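Glutathione synthetase-like effector 30 (Gpa-GSS30-apo) (Globodera pallida, PDB 5OET) is a nematode effector of the glutathione synthetase family, whose enzymes use ATP to add glycine to gamma-glutamylcysteine; its own activity may have diverged. Local coordinates at residues A[103-114]-A[373-381]. Numbering follows the deposited sequence.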
loop_
_atom_site.group_PDB
_atom_site.type_symbol
_atom_site.label_atom_id
_atom_site.label_comp_id
_atom_site.label_asym_id
_atom_site.label_seq_id
_atom_site.Cartn_x
_atom_site.Cartn_y
_atom_site.Cartn_z
ATOM N N GLN A 103 -8.051 18.055 24.580
ATOM C CA GLN A 103 -7.101 18.937 25.243
ATOM C C GLN A 103 -5.755 18.972 24.498
ATOM O O GLN A 103 -5.158 20.060 24.357
ATOM C CB GLN A 103 -6.903 18.499 26.701
ATOM C CG GLN A 103 -6.262 19.521 27.611
ATOM C CD GLN A 103 -5.848 18.940 28.953
ATOM O OE1 GLN A 103 -6.406 17.936 29.427
ATOM N NE2 GLN A 103 -4.865 19.582 29.588
ATOM N N ALA A 104 -5.281 17.822 24.016
ATOM C CA ALA A 104 -4.028 17.774 23.245
ATOM C C ALA A 104 -4.133 18.412 21.845
ATOM O O ALA A 104 -3.240 19.138 21.396
ATOM C CB ALA A 104 -3.550 16.342 23.105
ATOM N N VAL A 105 -5.216 18.101 21.149
ATOM C CA VAL A 105 -5.495 18.695 19.854
ATOM C C VAL A 105 -5.616 20.205 19.971
ATOM O O VAL A 105 -5.052 20.900 19.158
ATOM C CB VAL A 105 -6.770 18.094 19.228
ATOM C CG1 VAL A 105 -7.305 18.953 18.085
ATOM C CG2 VAL A 105 -6.477 16.675 18.757
ATOM N N ASP A 106 -6.333 20.695 20.981
ATOM C CA ASP A 106 -6.601 22.129 21.132
ATOM C C ASP A 106 -5.366 22.985 21.439
ATOM O O ASP A 106 -5.329 24.155 21.072
ATOM C CB ASP A 106 -7.658 22.383 22.232
ATOM C CG ASP A 106 -9.076 21.949 21.825
ATOM O OD1 ASP A 106 -9.380 21.935 20.601
ATOM O OD2 ASP A 106 -9.883 21.611 22.740
ATOM N N VAL A 107 -4.374 22.413 22.119
ATOM C CA VAL A 107 -3.209 23.181 22.565
ATOM C C VAL A 107 -2.100 23.252 21.495
ATOM O O VAL A 107 -1.118 24.004 21.647
ATOM C CB VAL A 107 -2.683 22.648 23.922
ATOM C CG1 VAL A 107 -1.868 21.365 23.769
ATOM C CG2 VAL A 107 -1.894 23.720 24.648
ATOM N N GLN A 108 -2.268 22.495 20.403
ATOM C CA GLN A 108 -1.240 22.402 19.364
ATOM C C GLN A 108 -0.924 23.743 18.733
ATOM O O GLN A 108 0.236 24.058 18.545
ATOM C CB GLN A 108 -1.620 21.383 18.271
ATOM C CG GLN A 108 -0.438 20.928 17.414
ATOM C CD GLN A 108 0.719 20.331 18.233
ATOM O OE1 GLN A 108 1.865 20.343 17.791
ATOM N NE2 GLN A 108 0.420 19.807 19.438
ATOM N N LYS A 109 -1.943 24.539 18.432
ATOM C CA LYS A 109 -1.726 25.898 17.903
ATOM C C LYS A 109 -0.800 26.716 18.839
ATOM O O LYS A 109 0.198 27.298 18.400
ATOM C CB LYS A 109 -3.072 26.599 17.698
ATOM C CG LYS A 109 -3.041 27.845 16.835
ATOM C CD LYS A 109 -4.279 28.708 17.081
ATOM C CE LYS A 109 -4.154 30.099 16.469
ATOM N NZ LYS A 109 -4.207 30.073 14.973
ATOM N N ALA A 110 -1.124 26.717 20.130
ATOM C CA ALA A 110 -0.303 27.374 21.157
ATOM C C ALA A 110 1.115 26.822 21.224
ATOM O O ALA A 110 2.086 27.560 21.409
ATOM C CB ALA A 110 -0.962 27.218 22.518
ATOM N N MET A 111 1.222 25.513 21.098
ATOM C CA MET A 111 2.504 24.834 21.212
ATOM C C MET A 111 3.453 25.201 20.046
ATOM O O MET A 111 4.645 25.450 20.258
ATOM C CB MET A 111 2.293 23.325 21.288
ATOM C CG MET A 111 3.318 22.645 22.165
ATOM S SD MET A 111 2.821 22.702 23.888
ATOM C CE MET A 111 4.460 22.774 24.659
ATOM N N LEU A 112 2.923 25.263 18.823
ATOM C CA LEU A 112 3.713 25.747 17.688
ATOM C C LEU A 112 4.119 27.208 17.889
ATOM O O LEU A 112 5.277 27.557 17.724
ATOM C CB LEU A 112 2.946 25.593 16.376
ATOM C CG LEU A 112 2.577 24.181 15.921
ATOM C CD1 LEU A 112 1.684 24.212 14.689
ATOM C CD2 LEU A 112 3.830 23.387 15.645
ATOM N N LEU A 113 3.178 28.052 18.278
ATOM C CA LEU A 113 3.490 29.463 18.480
ATOM C C LEU A 113 4.586 29.717 19.503
ATOM O O LEU A 113 5.396 30.580 19.300
ATOM C CB LEU A 113 2.231 30.271 18.839
ATOM C CG LEU A 113 1.237 30.577 17.715
ATOM C CD1 LEU A 113 0.174 31.543 18.210
ATOM C CD2 LEU A 113 1.943 31.151 16.488
ATOM N N LEU A 114 4.626 28.957 20.593
ATOM C CA LEU A 114 5.676 29.136 21.617
ATOM C C LEU A 114 7.080 28.788 21.100
ATOM O O LEU A 114 8.016 29.523 21.319
ATOM C CB LEU A 114 5.360 28.291 22.844
ATOM C CG LEU A 114 6.454 28.136 23.894
ATOM C CD1 LEU A 114 6.832 29.485 24.467
ATOM C CD2 LEU A 114 6.014 27.204 25.004
ATOM N N MET A 373 -3.531 30.921 25.667
ATOM C CA MET A 373 -2.654 29.899 25.153
ATOM C C MET A 373 -1.590 29.485 26.178
ATOM O O MET A 373 -1.260 28.305 26.301
ATOM C CB MET A 373 -2.036 30.412 23.844
ATOM C CG MET A 373 -3.082 30.869 22.816
ATOM S SD MET A 373 -2.747 30.691 21.044
ATOM C CE MET A 373 -3.829 32.009 20.460
ATOM N N ALA A 374 -1.073 30.441 26.930
ATOM C CA ALA A 374 -0.079 30.158 27.981
ATOM C C ALA A 374 -0.578 29.211 29.081
ATOM O O ALA A 374 0.169 28.342 29.506
ATOM C CB ALA A 374 0.420 31.453 28.619
ATOM N N GLU A 375 -1.822 29.380 29.542
ATOM C CA GLU A 375 -2.377 28.552 30.636
ATOM C C GLU A 375 -2.664 27.125 30.175
ATOM O O GLU A 375 -2.356 26.167 30.880
ATOM C CB GLU A 375 -3.631 29.187 31.234
ATOM C CG GLU A 375 -3.354 30.526 31.910
ATOM C CD GLU A 375 -4.506 31.036 32.776
ATOM O OE1 GLU A 375 -5.646 30.515 32.645
ATOM O OE2 GLU A 375 -4.275 31.971 33.600
ATOM N N ALA A 376 -3.245 27.006 28.986
ATOM C CA ALA A 376 -3.391 25.725 28.280
ATOM C C ALA A 376 -2.100 24.943 28.232
ATOM O O ALA A 376 -2.105 23.745 28.505
ATOM C CB ALA A 376 -3.900 25.944 26.864
ATOM N N ILE A 377 -1.007 25.618 27.876
ATOM C CA ILE A 377 0.337 25.021 27.897
ATOM C C ILE A 377 0.786 24.631 29.311
ATOM O O ILE A 377 1.340 23.556 29.482
ATOM C CB ILE A 377 1.398 25.949 27.265
ATOM C CG1 ILE A 377 1.160 26.052 25.764
ATOM C CG2 ILE A 377 2.811 25.418 27.494
ATOM C CD1 ILE A 377 2.054 27.053 25.064
ATOM N N ARG A 378 0.557 25.485 30.313
ATOM C CA ARG A 378 0.954 25.152 31.674
ATOM C C ARG A 378 0.266 23.900 32.177
ATOM O O ARG A 378 0.902 23.119 32.867
ATOM C CB ARG A 378 0.725 26.308 32.644
ATOM C CG ARG A 378 1.604 27.532 32.410
ATOM C CD ARG A 378 3.069 27.239 32.628
ATOM N NE ARG A 378 3.915 28.425 32.659
ATOM C CZ ARG A 378 5.245 28.398 32.779
ATOM N NH1 ARG A 378 5.898 27.243 32.878
ATOM N NH2 ARG A 378 5.939 29.537 32.809
ATOM N N LYS A 379 -1.013 23.705 31.836
ATOM C CA LYS A 379 -1.782 22.492 32.245
ATOM C C LYS A 379 -1.109 21.149 31.887
ATOM O O LYS A 379 -1.181 20.198 32.666
ATOM C CB LYS A 379 -3.193 22.503 31.644
ATOM C CG LYS A 379 -4.320 22.933 32.561
ATOM C CD LYS A 379 -5.554 23.356 31.742
ATOM C CE LYS A 379 -6.901 23.122 32.441
ATOM N NZ LYS A 379 -7.125 23.987 33.649
ATOM N N VAL A 380 -0.464 21.081 30.718
ATOM C CA VAL A 380 0.176 19.830 30.230
ATOM C C VAL A 380 1.667 19.663 30.579
ATOM O O VAL A 380 2.232 18.601 30.317
ATOM C CB VAL A 380 0.000 19.645 28.691
ATOM C CG1 VAL A 380 -1.451 19.875 28.278
ATOM C CG2 VAL A 380 0.915 20.575 27.903
ATOM N N GLN A 381 2.300 20.689 31.149
ATOM C CA GLN A 381 3.727 20.635 31.516
ATOM C C GLN A 381 3.960 19.747 32.724
ATOM O O GLN A 381 3.040 19.495 33.486
ATOM C CB GLN A 381 4.279 22.031 31.819
ATOM C CG GLN A 381 4.640 22.847 30.588
ATOM C CD GLN A 381 5.290 24.175 30.937
ATOM O OE1 GLN A 381 4.996 24.760 31.968
ATOM N NE2 GLN A 381 6.193 24.645 30.082
#
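The side chain of Ile377 packs as a knob into the hole between Val107, Ala110, Met111 and Leu114 on helix 98-119. Its CG1 lies anti to the carbonyl carbon (chi1 -69°) and the chain runs on extended, which brings Ile377 CD1 to 4.0 Å from Leu114 CD2 and also against Ala110 O. The Leu114 and Ile377 side chains meet at a slant, as do those of Met111 and Ile377, where Met111, bent along its chain, lays SD 4.2 Å from Ile377 CG1.

One turn toward the N-terminus of 373-380, Met373 sets its CB against the methyl of Ala110, the two CB atoms 3.6 Å apart; its bent chain then carries SD past Ala110 to Leu113 CD1. Val107, whose CG2 is anti to the backbone N, rests that methyl 3.7 Å from Ala376 CB. At the other end, the extended Gln103 passes Val380 in the opposite sense, NE2 lying 3.7 Å from Val380 CG1.

The helix axes approach to 9.1 Å at a crossing angle of -112°. Helix 98-119 also packs on strands 160-173, 179-188 and 469-484, while Val380 forms backbone hydrogen bonds with Gln183, so this is helix-to-helix packing beside the large mixed sheet of the eukaryotic glutathione synthase fold. With no hydrogen bond between the two segments, the contact is mostly apolar, Gln103 laying its amide on Val380, and small Ala110 lets its CA come within 5.3 Å of Met373 CA.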